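Local coordinates for extracellular solute-binding protein (Conexibacter woesei, PDB 4P98) that probably binds a small solute outside the cell membrane and delivers it to an ABC transporter, as a lipoprotein of the BMP (PnrA-like) family, at residues A[182-187]-A[207-212]. Residues are numbered along the deposited sequence; the frame is centred on the assembly and turned at random.
Sequences GRFYDL and ATDDGR
Y185 and D209 join two loops at the C-terminal ends of parallel strands 175-180 and 205-207, in one of the two alpha/beta lobes of this periplasmic-binding-protein fold. Each loop leads into the helix after its strand. The one hydrogen bond between the loops runs from Y185 N to D209 OD2, 2.8 Å long. It meets the syn side of the carboxylate, 25° out of its plane. The other oxygen, D209 OD1, lies 3.5 Å from F184 CD1, at the edge of the phenyl ring.

The tight part centres on D210. Its CG is anti to the backbone N (chi1 -180°). Y185 and L187 both pack against D210, with Y185 CD1 and L187 CD2 each 3.7 Å from D210 CB. D210 OD2 comes to 3.1 Å from Y185 CE1 at the ring edge. L187 CD2 lies 3.4 Å from D210 OD1. R212 holds this carboxylate side-on, through NE to OD1 and NH2 to OD2, a salt bridge. Backbone N of R212 reaches OD1 and closes an Asx turn that runs into the start of helix 212-221. OD1 thus takes two donors, one on each lone pair.

Toward the surface packing is looser: L187 CD1 stays 4.1 Å from R212 CB. Y185, largely exposed, holds its hydroxyl over one face of the R212 guanidinium. Y185 OH is close to R212 NH2 (3.2 Å) but not hydrogen-bonded, the angle being poor.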
# COMPACT_ATOMS: atom_id res chain seq x y z
N GLY A 182 -18.94 -6.01 -0.40
CA GLY A 182 -19.14 -6.67 -1.70
C GLY A 182 -18.66 -5.88 -2.90
O GLY A 182 -18.74 -6.37 -4.02
N ARG A 183 -18.16 -4.66 -2.68
CA ARG A 183 -17.84 -3.72 -3.76
C ARG A 183 -16.53 -3.00 -3.50
O ARG A 183 -16.14 -2.85 -2.35
CB ARG A 183 -18.92 -2.64 -3.86
CG ARG A 183 -20.31 -3.15 -4.17
CD ARG A 183 -20.42 -3.57 -5.63
NE ARG A 183 -21.82 -3.78 -6.01
CZ ARG A 183 -22.46 -4.96 -6.03
NH1 ARG A 183 -21.84 -6.09 -5.69
NH2 ARG A 183 -23.74 -5.00 -6.39
N PHE A 184 -15.86 -2.54 -4.55
CA PHE A 184 -14.76 -1.59 -4.38
C PHE A 184 -15.30 -0.16 -4.33
O PHE A 184 -16.16 0.19 -5.13
CB PHE A 184 -13.77 -1.67 -5.53
CG PHE A 184 -12.95 -2.93 -5.56
CD1 PHE A 184 -12.13 -3.27 -4.50
CD2 PHE A 184 -12.95 -3.74 -6.68
CE1 PHE A 184 -11.35 -4.41 -4.54
CE2 PHE A 184 -12.18 -4.89 -6.73
CZ PHE A 184 -11.37 -5.22 -5.66
N TYR A 185 -14.81 0.64 -3.39
CA TYR A 185 -15.03 2.10 -3.40
C TYR A 185 -16.52 2.47 -3.31
O TYR A 185 -16.92 3.48 -3.86
CB TYR A 185 -14.39 2.71 -4.67
CG TYR A 185 -14.06 4.19 -4.63
CD1 TYR A 185 -13.49 4.79 -3.51
CD2 TYR A 185 -14.29 5.01 -5.75
CE1 TYR A 185 -13.18 6.14 -3.49
CE2 TYR A 185 -13.98 6.36 -5.73
CZ TYR A 185 -13.43 6.92 -4.60
OH TYR A 185 -13.11 8.26 -4.55
N ASP A 186 -17.33 1.66 -2.63
CA ASP A 186 -18.73 2.01 -2.36
C ASP A 186 -18.77 2.63 -0.98
O ASP A 186 -18.98 1.95 0.01
CB ASP A 186 -19.67 0.81 -2.43
CG ASP A 186 -21.14 1.21 -2.41
OD1 ASP A 186 -21.52 2.17 -1.70
OD2 ASP A 186 -21.92 0.56 -3.10
N LEU A 187 -18.56 3.93 -0.93
CA LEU A 187 -18.36 4.62 0.33
C LEU A 187 -19.62 4.61 1.18
O LEU A 187 -19.56 4.57 2.40
CB LEU A 187 -17.86 6.04 0.08
CG LEU A 187 -16.57 6.16 -0.72
CD1 LEU A 187 -16.18 7.62 -0.86
CD2 LEU A 187 -15.41 5.40 -0.08
N ALA A 207 -10.12 0.23 8.10
CA ALA A 207 -10.49 0.19 6.68
C ALA A 207 -9.46 -0.60 5.87
O ALA A 207 -8.26 -0.32 5.95
CB ALA A 207 -10.57 1.60 6.13
N THR A 208 -9.94 -1.53 5.05
CA THR A 208 -9.06 -2.18 4.06
C THR A 208 -9.35 -1.76 2.63
O THR A 208 -8.56 -2.05 1.73
CB THR A 208 -9.12 -3.70 4.15
OG1 THR A 208 -10.45 -4.14 3.88
CG2 THR A 208 -8.69 -4.15 5.53
N ASP A 209 -10.48 -1.10 2.41
CA ASP A 209 -10.75 -0.52 1.12
C ASP A 209 -10.48 1.00 1.24
O ASP A 209 -9.52 1.39 1.89
CB ASP A 209 -12.17 -0.86 0.65
CG ASP A 209 -12.36 -0.61 -0.85
OD1 ASP A 209 -11.72 -1.30 -1.66
OD2 ASP A 209 -13.12 0.30 -1.22
N ASP A 210 -11.30 1.86 0.64
CA ASP A 210 -11.00 3.28 0.61
C ASP A 210 -10.95 3.88 2.02
O ASP A 210 -9.98 4.56 2.38
CB ASP A 210 -12.00 4.04 -0.25
CG ASP A 210 -11.71 5.52 -0.31
OD1 ASP A 210 -12.15 6.24 0.59
OD2 ASP A 210 -11.01 5.97 -1.24
N GLY A 211 -11.98 3.62 2.80
CA GLY A 211 -12.06 4.11 4.17
C GLY A 211 -12.82 5.42 4.41
O GLY A 211 -13.16 5.69 5.54
N ARG A 212 -13.06 6.23 3.39
CA ARG A 212 -13.72 7.54 3.62
C ARG A 212 -15.11 7.44 4.26
O ARG A 212 -15.50 8.30 5.05
CB ARG A 212 -13.78 8.37 2.35
CG ARG A 212 -12.53 9.21 2.16
CD ARG A 212 -12.51 9.87 0.80
NE ARG A 212 -11.94 8.99 -0.19
CZ ARG A 212 -11.46 9.37 -1.37
NH1 ARG A 212 -11.50 10.64 -1.74
NH2 ARG A 212 -10.91 8.47 -2.18